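Local atomic coordinates of C2 domain protein (Ramazzottius varieornatus, PDB entry 7DF2), a protein that binds calcium ions as a tardigrade-specific C2 domain protein, its wider biological role not being firmly established. Residues I43-V48 / K112-D117; I126-R131 / Y146-T151; Q165-I170 / Y183-W188. All blocks are in the same frame, centred on the assembly; numbering follows the deposited sequence. Where two conformers were deposited one is given.

Interaction 1 of 3, residues I43-V48 / K112-D117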
loop_
_atom_site.group_PDB
_atom_site.type_symbol
_atom_site.label_atom_id
_atom_site.label_comp_id
_atom_site.label_asym_id
_atom_site.label_seq_id
_atom_site.Cartn_x
_atom_site.Cartn_y
_atom_site.Cartn_z
ATOM N N ILE A 43 3.362 3.788 -11.561
ATOM C CA ILE A 43 3.706 2.851 -10.500
ATOM C C ILE A 43 2.521 1.927 -10.288
ATOM O O ILE A 43 1.397 2.399 -10.100
ATOM C CB ILE A 43 4.046 3.574 -9.183
ATOM C CG1 ILE A 43 5.180 4.574 -9.399
ATOM C CG2 ILE A 43 4.403 2.565 -8.077
ATOM C CD1 ILE A 43 4.698 5.987 -9.481
ATOM N N GLU A 44 2.775 0.620 -10.305
ATOM C CA GLU A 44 1.769 -0.383 -9.973
ATOM C C GLU A 44 2.122 -0.995 -8.632
ATOM O O GLU A 44 3.288 -1.322 -8.380
ATOM C CB GLU A 44 1.685 -1.469 -11.051
ATOM C CG GLU A 44 1.340 -0.912 -12.426
ATOM C CD GLU A 44 1.197 -2.005 -13.471
ATOM O OE1 GLU A 44 1.408 -3.197 -13.140
ATOM O OE2 GLU A 44 0.889 -1.670 -14.627
ATOM N N MET A 45 1.120 -1.118 -7.766
ATOM C CA MET A 45 1.281 -1.686 -6.434
ATOM C C MET A 45 0.370 -2.896 -6.320
ATOM O O MET A 45 -0.856 -2.768 -6.418
ATOM C CB MET A 45 0.949 -0.650 -5.365
ATOM C CG MET A 45 0.823 -1.196 -3.944
ATOM S SD MET A 45 0.361 0.183 -2.861
ATOM C CE MET A 45 0.062 -0.698 -1.322
ATOM N N ASN A 46 0.970 -4.067 -6.143
ATOM C CA ASN A 46 0.251 -5.332 -6.039
ATOM C C ASN A 46 0.255 -5.752 -4.575
ATOM O O ASN A 46 1.321 -6.012 -4.003
ATOM C CB ASN A 46 0.927 -6.379 -6.921
ATOM C CG ASN A 46 0.276 -7.753 -6.866
ATOM O OD1 ASN A 46 0.984 -8.767 -6.918
ATOM N ND2 ASN A 46 -1.058 -7.810 -6.854
ATOM N N VAL A 47 -0.925 -5.796 -3.965
ATOM C CA VAL A 47 -1.063 -6.274 -2.594
ATOM C C VAL A 47 -1.335 -7.769 -2.671
ATOM O O VAL A 47 -2.412 -8.198 -3.089
ATOM C CB VAL A 47 -2.166 -5.522 -1.845
ATOM C CG1 VAL A 47 -2.374 -6.124 -0.448
ATOM C CG2 VAL A 47 -1.783 -4.050 -1.757
ATOM N N VAL A 48 -0.337 -8.568 -2.288
ATOM C CA VAL A 48 -0.391 -10.003 -2.523
ATOM C C VAL A 48 -1.226 -10.693 -1.456
ATOM O O VAL A 48 -2.196 -11.397 -1.758
ATOM C CB VAL A 48 1.034 -10.586 -2.578
ATOM C CG1 VAL A 48 0.978 -12.095 -2.787
ATOM C CG2 VAL A 48 1.841 -9.880 -3.693
ATOM N N LYS A 112 -4.730 -7.976 -5.325
ATOM C CA LYS A 112 -5.327 -6.840 -6.023
ATOM C C LYS A 112 -4.246 -5.808 -6.319
ATOM O O LYS A 112 -3.205 -5.752 -5.656
ATOM C CB LYS A 112 -6.459 -6.190 -5.204
ATOM C CG LYS A 112 -7.516 -7.144 -4.656
ATOM C CD LYS A 112 -8.322 -7.830 -5.765
ATOM C CE LYS A 112 -9.621 -8.480 -5.231
ATOM N NZ LYS A 112 -10.235 -9.356 -6.279
ATOM N N THR A 113 -4.504 -4.963 -7.320
ATOM C CA THR A 113 -3.470 -4.059 -7.808
ATOM C C THR A 113 -4.058 -2.678 -8.054
ATOM O O THR A 113 -5.175 -2.564 -8.572
ATOM C CB THR A 113 -2.850 -4.611 -9.104
ATOM O OG1 THR A 113 -2.284 -5.894 -8.832
ATOM C CG2 THR A 113 -1.756 -3.692 -9.636
ATOM N N ILE A 114 -3.313 -1.634 -7.662
ATOM C CA ILE A 114 -3.683 -0.252 -7.951
ATOM C C ILE A 114 -2.501 0.419 -8.639
ATOM O O ILE A 114 -1.372 -0.079 -8.618
ATOM C CB ILE A 114 -4.106 0.532 -6.687
ATOM C CG1 ILE A 114 -2.978 0.580 -5.664
ATOM C CG2 ILE A 114 -5.361 -0.101 -6.045
ATOM C CD1 ILE A 114 -3.302 1.506 -4.476
ATOM N N SER A 115 -2.773 1.544 -9.306
ATOM C CA SER A 115 -1.668 2.258 -9.932
ATOM C C SER A 115 -1.864 3.766 -9.831
ATOM O O SER A 115 -2.968 4.274 -9.608
ATOM C CB SER A 115 -1.461 1.853 -11.401
ATOM O OG SER A 115 -2.557 2.256 -12.193
ATOM N N ARG A 116 -0.746 4.474 -9.989
ATOM C CA ARG A 116 -0.717 5.924 -9.912
ATOM C C ARG A 116 0.459 6.423 -10.728
ATOM O O ARG A 116 1.495 5.757 -10.813
ATOM C CB ARG A 116 -0.596 6.405 -8.460
ATOM C CG ARG A 116 -0.695 7.925 -8.318
ATOM C CD ARG A 116 -0.553 8.372 -6.864
ATOM N NE ARG A 116 -0.698 9.821 -6.758
ATOM C CZ ARG A 116 -0.593 10.506 -5.622
ATOM N NH1 ARG A 116 -0.347 9.874 -4.477
ATOM N NH2 ARG A 116 -0.729 11.827 -5.627
ATOM N N ASP A 117 0.300 7.609 -11.314
ATOM C CA ASP A 117 1.315 8.175 -12.189
ATOM C C ASP A 117 2.009 9.362 -11.541
ATOM O O ASP A 117 1.427 10.080 -10.719
ATOM C CB ASP A 117 0.716 8.647 -13.515
ATOM C CG ASP A 117 -0.009 7.554 -14.257
ATOM O OD1 ASP A 117 0.204 6.373 -13.938
ATOM O OD2 ASP A 117 -0.784 7.886 -15.172
#

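Interaction 2 of 3, residues I126-R131 / Y146-T151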
loop_
_atom_site.group_PDB
_atom_site.type_symbol
_atom_site.label_atom_id
_atom_site.label_comp_id
_atom_site.label_asym_id
_atom_site.label_seq_id
_atom_site.Cartn_x
_atom_site.Cartn_y
_atom_site.Cartn_z
ATOM N N ILE A 126 8.735 6.772 -2.838
ATOM C CA ILE A 126 7.296 6.587 -2.969
ATOM C C ILE A 126 6.863 5.572 -1.924
ATOM O O ILE A 126 7.420 4.470 -1.854
ATOM C CB ILE A 126 6.912 6.114 -4.382
ATOM C CG1 ILE A 126 7.244 7.200 -5.409
ATOM C CG2 ILE A 126 5.438 5.740 -4.458
ATOM C CD1 ILE A 126 7.075 6.748 -6.842
ATOM N N ALA A 127 5.878 5.937 -1.119
ATOM C CA ALA A 127 5.433 5.096 -0.014
ATOM C C ALA A 127 4.218 4.287 -0.445
ATOM O O ALA A 127 3.160 4.855 -0.731
ATOM C CB ALA A 127 5.101 5.942 1.209
ATOM N N MET A 128 4.373 2.971 -0.497
ATOM C CA MET A 128 3.218 2.086 -0.602
ATOM C C MET A 128 2.577 2.013 0.779
ATOM O O MET A 128 3.249 1.651 1.750
ATOM C CB MET A 128 3.650 0.706 -1.086
ATOM C CG MET A 128 4.176 0.719 -2.514
ATOM S SD MET A 128 4.595 -0.936 -3.088
ATOM C CE MET A 128 6.165 -1.238 -2.294
ATOM N N ARG A 129 1.307 2.411 0.880
ATOM C CA ARG A 129 0.608 2.494 2.160
ATOM C C ARG A 129 -0.546 1.503 2.158
ATOM O O ARG A 129 -1.314 1.445 1.194
ATOM C CB ARG A 129 0.077 3.911 2.426
ATOM C CG ARG A 129 1.160 4.956 2.646
ATOM C CD ARG A 129 0.533 6.259 3.134
ATOM N NE ARG A 129 1.546 7.289 3.336
ATOM C CZ ARG A 129 2.186 7.495 4.482
ATOM N NH1 ARG A 129 1.924 6.743 5.549
ATOM N NH2 ARG A 129 3.090 8.461 4.562
ATOM N N VAL A 130 -0.679 0.734 3.240
ATOM C CA VAL A 130 -1.812 -0.165 3.427
ATOM C C VAL A 130 -2.322 0.018 4.847
ATOM O O VAL A 130 -1.532 0.136 5.791
ATOM C CB VAL A 130 -1.441 -1.649 3.194
ATOM C CG1 VAL A 130 -2.622 -2.570 3.520
ATOM C CG2 VAL A 130 -0.985 -1.881 1.755
ATOM N N ARG A 131 -3.638 0.061 4.997
ATOM C CA ARG A 131 -4.239 0.054 6.325
ATOM C C ARG A 131 -5.246 -1.082 6.412
ATOM O O ARG A 131 -6.085 -1.257 5.519
ATOM C CB ARG A 131 -4.910 1.393 6.647
ATOM C CG ARG A 131 -5.709 1.375 7.975
ATOM C CD ARG A 131 -6.212 2.789 8.287
ATOM N NE ARG A 131 -7.042 2.849 9.483
ATOM C CZ ARG A 131 -6.565 3.002 10.716
ATOM N NH1 ARG A 131 -5.263 3.109 10.917
ATOM N NH2 ARG A 131 -7.395 3.055 11.748
ATOM N N TYR A 146 0.746 -0.200 7.345
ATOM C CA TYR A 146 1.948 -0.777 6.754
ATOM C C TYR A 146 2.485 0.208 5.729
ATOM O O TYR A 146 1.717 0.710 4.908
ATOM C CB TYR A 146 1.637 -2.128 6.074
ATOM C CG TYR A 146 0.862 -3.097 6.930
ATOM C CD1 TYR A 146 -0.527 -2.997 7.050
ATOM C CD2 TYR A 146 1.505 -4.129 7.602
ATOM C CE1 TYR A 146 -1.241 -3.878 7.838
ATOM C CE2 TYR A 146 0.796 -5.025 8.398
ATOM C CZ TYR A 146 -0.573 -4.895 8.516
ATOM O OH TYR A 146 -1.280 -5.780 9.310
ATOM N N LYS A 147 3.784 0.501 5.781
ATOM C CA LYS A 147 4.398 1.411 4.816
ATOM C C LYS A 147 5.721 0.837 4.343
ATOM O O LYS A 147 6.566 0.451 5.156
ATOM C CB LYS A 147 4.617 2.808 5.413
ATOM C CG LYS A 147 5.261 3.805 4.451
ATOM C CD LYS A 147 5.241 5.220 5.019
ATOM C CE LYS A 147 6.370 5.428 6.027
ATOM N NZ LYS A 147 6.333 6.799 6.618
ATOM N N CYS A 148 5.886 0.813 3.025
ATOM C CA CYS A 148 7.038 0.266 2.327
ATOM C C CYS A 148 7.457 1.293 1.285
ATOM O O CYS A 148 6.601 1.818 0.567
ATOM C CB CYS A 148 6.658 -1.059 1.662
ATOM S SG CYS A 148 7.921 -1.874 0.738
ATOM N N HIS A 149 8.752 1.600 1.202
ATOM C CA HIS A 149 9.205 2.620 0.267
ATOM C C HIS A 149 9.750 2.041 -1.031
ATOM O O HIS A 149 10.482 1.051 -1.032
ATOM C CB HIS A 149 10.286 3.478 0.921
ATOM C CG HIS A 149 9.786 4.293 2.070
ATOM N ND1 HIS A 149 8.749 5.190 1.942
ATOM C CD2 HIS A 149 10.180 4.348 3.363
ATOM C CE1 HIS A 149 8.524 5.765 3.111
ATOM N NE2 HIS A 149 9.380 5.272 3.988
ATOM N N ILE A 150 9.409 2.690 -2.133
ATOM C CA ILE A 150 10.051 2.451 -3.417
ATOM C C ILE A 150 11.103 3.534 -3.603
ATOM O O ILE A 150 10.809 4.726 -3.443
ATOM C CB ILE A 150 9.027 2.470 -4.565
ATOM C CG1 ILE A 150 7.967 1.379 -4.379
ATOM C CG2 ILE A 150 9.720 2.321 -5.911
ATOM C CD1 ILE A 150 6.683 1.668 -5.150
ATOM N N THR A 151 12.329 3.123 -3.918
ATOM C CA THR A 151 13.411 4.043 -4.239
ATOM C C THR A 151 14.113 3.540 -5.494
ATOM O O THR A 151 13.979 2.374 -5.880
ATOM C CB THR A 151 14.414 4.195 -3.080
ATOM O OG1 THR A 151 15.026 2.930 -2.804
ATOM C CG2 THR A 151 13.713 4.705 -1.818
HETATM O O HOH W 1 3.808 6.847 7.760
#

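Interaction 3 of 3, residues Q165-I170 / Y183-W188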
loop_
_atom_site.group_PDB
_atom_site.type_symbol
_atom_site.label_atom_id
_atom_site.label_comp_id
_atom_site.label_asym_id
_atom_site.label_seq_id
_atom_site.Cartn_x
_atom_site.Cartn_y
_atom_site.Cartn_z
ATOM N N GLN A 165 9.477 -5.135 -14.954
ATOM C CA GLN A 165 9.454 -6.369 -14.181
ATOM C C GLN A 165 8.909 -6.105 -12.783
ATOM O O GLN A 165 9.245 -5.097 -12.163
ATOM C CB GLN A 165 10.857 -6.972 -14.065
ATOM C CG GLN A 165 11.470 -7.434 -15.385
ATOM C CD GLN A 165 10.574 -8.391 -16.135
ATOM O OE1 GLN A 165 10.260 -9.476 -15.646
ATOM N NE2 GLN A 165 10.151 -7.994 -17.335
ATOM N N TRP A 166 8.087 -7.028 -12.291
ATOM C CA TRP A 166 7.628 -6.964 -10.909
ATOM C C TRP A 166 8.797 -7.144 -9.951
ATOM O O TRP A 166 9.703 -7.951 -10.182
ATOM C CB TRP A 166 6.570 -8.036 -10.647
ATOM C CG TRP A 166 5.237 -7.689 -11.219
ATOM C CD1 TRP A 166 4.678 -8.198 -12.358
ATOM C CD2 TRP A 166 4.291 -6.747 -10.690
ATOM N NE1 TRP A 166 3.444 -7.620 -12.576
ATOM C CE2 TRP A 166 3.187 -6.725 -11.570
ATOM C CE3 TRP A 166 4.282 -5.903 -9.576
ATOM C CZ2 TRP A 166 2.074 -5.908 -11.355
ATOM C CZ3 TRP A 166 3.177 -5.078 -9.374
ATOM C CH2 TRP A 166 2.086 -5.100 -10.253
ATOM N N SER A 167 8.776 -6.382 -8.866
ATOM C CA SER A 167 9.711 -6.612 -7.790
ATOM C C SER A 167 9.446 -7.985 -7.176
ATOM O O SER A 167 8.381 -8.576 -7.380
ATOM C CB SER A 167 9.564 -5.534 -6.726
ATOM O OG SER A 167 8.357 -5.785 -6.004
ATOM N N PRO A 168 10.394 -8.519 -6.410
ATOM C CA PRO A 168 10.074 -9.677 -5.574
ATOM C C PRO A 168 9.021 -9.292 -4.545
ATOM O O PRO A 168 8.773 -8.114 -4.276
ATOM C CB PRO A 168 11.413 -10.022 -4.905
ATOM C CG PRO A 168 12.187 -8.751 -4.949
ATOM C CD PRO A 168 11.794 -8.091 -6.243
ATOM N N GLU A 169 8.356 -10.306 -4.005
ATOM C CA GLU A 169 7.449 -10.047 -2.900
ATOM C C GLU A 169 8.227 -9.397 -1.765
ATOM O O GLU A 169 9.357 -9.789 -1.454
ATOM C CB GLU A 169 6.760 -11.340 -2.444
ATOM C CG GLU A 169 5.774 -11.899 -3.485
ATOM C CD GLU A 169 4.866 -12.989 -2.931
ATOM O OE1 GLU A 169 4.951 -13.271 -1.726
ATOM O OE2 GLU A 169 4.067 -13.560 -3.707
ATOM N N ILE A 170 7.647 -8.347 -1.197
ATOM C CA ILE A 170 8.239 -7.603 -0.085
ATOM C C ILE A 170 7.388 -7.827 1.156
ATOM O O ILE A 170 6.174 -7.590 1.131
ATOM C CB ILE A 170 8.329 -6.101 -0.402
ATOM C CG1 ILE A 170 9.123 -5.864 -1.695
ATOM C CG2 ILE A 170 8.875 -5.314 0.805
ATOM C CD1 ILE A 170 8.868 -4.512 -2.329
ATOM N N TYR A 183 2.271 -8.447 2.242
ATOM C CA TYR A 183 3.235 -8.800 1.215
ATOM C C TYR A 183 2.905 -8.003 -0.029
ATOM O O TYR A 183 1.763 -8.038 -0.503
ATOM C CB TYR A 183 3.221 -10.298 0.940
ATOM C CG TYR A 183 3.742 -11.059 2.139
ATOM C CD1 TYR A 183 2.916 -11.321 3.217
ATOM C CD2 TYR A 183 5.071 -11.458 2.209
ATOM C CE1 TYR A 183 3.399 -11.988 4.356
ATOM C CE2 TYR A 183 5.560 -12.135 3.327
ATOM C CZ TYR A 183 4.712 -12.395 4.393
ATOM O OH TYR A 183 5.172 -13.063 5.509
ATOM N N LEU A 184 3.897 -7.271 -0.533
ATOM C CA LEU A 184 3.703 -6.308 -1.611
ATOM C C LEU A 184 4.651 -6.594 -2.764
ATOM O O LEU A 184 5.739 -7.143 -2.574
ATOM C CB LEU A 184 3.955 -4.874 -1.128
ATOM C CG LEU A 184 3.108 -4.399 0.043
ATOM C CD1 LEU A 184 3.561 -3.015 0.487
ATOM C CD2 LEU A 184 1.638 -4.392 -0.378
ATOM N N ARG A 185 4.232 -6.196 -3.964
ATOM C CA ARG A 185 5.125 -6.116 -5.116
ATOM C C ARG A 185 4.858 -4.803 -5.825
ATOM O O ARG A 185 3.744 -4.275 -5.772
ATOM C CB ARG A 185 4.898 -7.246 -6.128
ATOM C CG ARG A 185 5.035 -8.642 -5.599
ATOM C CD ARG A 185 5.010 -9.627 -6.760
ATOM N NE ARG A 185 3.807 -9.521 -7.590
ATOM C CZ ARG A 185 3.695 -10.068 -8.798
ATOM N NH1 ARG A 185 4.726 -10.737 -9.320
ATOM N NH2 ARG A 185 2.565 -9.945 -9.492
ATOM N N TYR A 186 5.856 -4.295 -6.543
ATOM C CA TYR A 186 5.611 -3.106 -7.338
ATOM C C TYR A 186 6.303 -3.231 -8.681
ATOM O O TYR A 186 7.235 -4.021 -8.859
ATOM C CB TYR A 186 6.084 -1.826 -6.634
ATOM C CG TYR A 186 7.584 -1.702 -6.536
ATOM C CD1 TYR A 186 8.276 -2.259 -5.470
ATOM C CD2 TYR A 186 8.312 -1.007 -7.505
ATOM C CE1 TYR A 186 9.665 -2.146 -5.373
ATOM C CE2 TYR A 186 9.692 -0.890 -7.417
ATOM C CZ TYR A 186 10.359 -1.457 -6.348
ATOM O OH TYR A 186 11.726 -1.336 -6.262
ATOM N N ARG A 187 5.774 -2.463 -9.638
ATOM C CA ARG A 187 6.382 -2.203 -10.938
ATOM C C ARG A 187 6.397 -0.698 -11.160
ATOM O O ARG A 187 5.547 0.028 -10.637
ATOM C CB ARG A 187 5.605 -2.869 -12.102
ATOM C CG ARG A 187 5.867 -4.342 -12.282
ATOM C CD ARG A 187 5.518 -4.854 -13.674
ATOM N NE ARG A 187 4.222 -4.375 -14.152
ATOM C CZ ARG A 187 3.883 -4.316 -15.439
ATOM N NH1 ARG A 187 4.748 -4.702 -16.367
ATOM N NH2 ARG A 187 2.685 -3.871 -15.802
ATOM N N TRP A 188 7.351 -0.222 -11.958
ATOM C CA TRP A 188 7.228 1.150 -12.422
ATOM C C TRP A 188 8.001 1.308 -13.720
ATOM O O TRP A 188 9.007 0.631 -13.952
ATOM C CB TRP A 188 7.675 2.192 -11.382
ATOM C CG TRP A 188 9.060 2.068 -10.807
ATOM C CD1 TRP A 188 9.950 1.036 -10.958
ATOM C CD2 TRP A 188 9.700 3.030 -9.975
ATOM N NE1 TRP A 188 11.108 1.306 -10.256
ATOM C CE2 TRP A 188 10.977 2.529 -9.653
ATOM C CE3 TRP A 188 9.322 4.280 -9.480
ATOM C CZ2 TRP A 188 11.873 3.234 -8.851
ATOM C CZ3 TRP A 188 10.215 4.977 -8.679
ATOM C CH2 TRP A 188 11.473 4.451 -8.375
HETATM O O HOH W 2 9.348 -2.282 -12.810
HETATM O O HOH W 3 9.856 -3.524 -9.927
HETATM O O HOH W 4 7.519 -11.089 -8.179
#

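Interaction 1 of 3, residues I43-V48 / K112-D117
With CG anti to the backbone N (chi1 179°), the Asn46 side chain reaches across to strand 107-119, where its amide nitrogen meets Lys112 and Thr113. Thr113 contributes from its own strand: its OG1 stands beside the backbone N at chi1 -60°, which puts it 3.0 Å from Asn46 ND2. The two side chains cross at a slant. Asn46 ND2 also donates to Lys112 O at 3.2 Å, coming from above the carbonyl plane and not along a lone pair, with a bent N-H...O angle of 146°. The same oxygen takes a second bond end-on from Val47 N at 2.8 Å, so two donors grip one carbonyl. Further bonds fix the rotation of the amide: ND2 donates to Asp111, and OD1 accepts from Arg185 on the next strand.

Strands 41-51 and 107-119 run antiparallel in one of the two sheets that make up the C2 beta-sandwich, and 107-119 is the outermost strand of its sheet within the chain. Ile43-Arg116, Met45-Ile114 and Val47-Lys112 are the hydrogen-bonded pairs, with Met45 N donating to Ile114 O at 2.8 Å. Glu44-Ser115 and Asn46-Thr113 are the non-hydrogen-bonded pairs between them.

Met45 and Ile114 project from the face that looks into the sandwich, where Met45 CB touches Ile114 CG1 at 4.1 Å. Beyond CB the extended methionine runs on across the interior to Ala74 and Ile76 of the other sheet. On the reverse face, Glu44 CG lies 4.1 Å from Ser115 CB, while the Glu44 carboxylate turns to Arg187 and Tyr189 and the Ser115 hydroxyl bonds Arg197. Near the Arg116 end, Ile43 CD1 rests 3.5 Å from Arg116 O.

Interaction 2 of 3, residues I126-R131 / Y146-T151
Lys147 CD lies over one face of the Arg129 guanidinium, 3.5 Å off the guanidinium plane and nearer its margin than its centre, while a water sits at the edge of the group, in its plane. The two side chains, one from each strand of the beta hairpin 121-136 and 139-150, run alongside each other and point the same way. The water accepts from Arg129 NH1 and from Lys147 NZ, at 2.9 and 2.8 Å, and so bridges two cationic groups whose nearest nitrogens, Arg129 NH2 and Lys147 NZ, are 4.2 Å apart. Their charge is partly met elsewhere: Arg129 NE forms a salt bridge with Asp77 and Lys147 NZ bonds Pro81 O, which probably eases the like-charge approach. Phe85 adds a cation-pi contact to Arg129.

The hairpin is part of the second sheet of the C2 sandwich. Six backbone hydrogen bonds join Ile126 with Ile150, Met128 with Cys148 and Val130 with Tyr146, each pair bonded in both directions. The Tyr146 ring presents its edge to Val130 O, and its hydroxyl goes on to Ser180. The His149 ring likewise has Ile126 O at its edge, near the ring plane.

On the face that carries Met128, Cys148 and Ile150, the side chains turn into the interior of the sandwich and meet strands 41-51 and 181-190. Cys148 pairs with Cys172 in a disulfide reported for this protein. Met128 crosses Ile150 at about a right angle, its CG 3.8 Å from Ile150 CD1. A bend at its last torsion (chi3 -77°) swings the methyl back toward strand 139-150, where Met128 CE comes to rest 3.8 Å from Ile150 CG1.

Interaction 3 of 3, residues Q165-I170 / Y183-W188
The irregular segment 165-170 runs roughly antiparallel to strand 183-188, their directions 155° apart, and joins it as a beta bridge only at Ile170-Leu184, where Ile170 N donates to Leu184 O at 2.6 Å. At Ser167 the side-chain oxygen takes the place of a backbone acceptor: its OG accepts from Tyr186 N at 3.0 Å while donating to Pro168 O, and its N donates to Tyr186 O.

The Trp166 indole is sandwiched between two arginines. Arg185 lays its guanidinium nearly parallel on one face (planes 11° apart), a cation-pi stack with CZ 4.0 Å from the centroid of the five-membered ring; its NE donates to Asn46 OD1, which helps hold the group flat. Against the opposite face Arg187, in the conformer described, sets its aliphatic chain, CD 3.5 Å from the same centroid, before its guanidinium turns to Glu44 and Glu161.

Ser167 CB covers one face of the Tyr186 ring, and Ile170 CD1 meets the ring edge, 3.9 Å from Tyr186 CD1. Glu169 belongs to the glycan pocket with Val48 and Arg49, its salt-bridge partner. The loop leads into edge strand 170-173 of the four-stranded sheet of the C2 sandwich, whose Leu184 and Tyr186 reach Met128 of strand 121-136.

Overall arrangement
The three contacts follow one another along the chain and together span both sheets of the sandwich. Interactions 1 and 3 share one four-stranded sheet, their centres about 9 Å apart: neighbouring strands 41-51 and 181-190 join them directly, with probable hydrogen bonds from Asn46 N to Arg185 O and from Val48 N to Tyr183 O. Interaction 2 belongs to the opposing sheet, its centre about 11 Å from that of interaction 1 and 12 Å from that of interaction 3. Met45 and Ile43 meet its 126-131 strand, and Tyr186 and Trp188 pack on Ile150, building the interior. The calcium ions lie away from this core, whereas Val48 and Glu169 touch a bound glucose unit of the glycan.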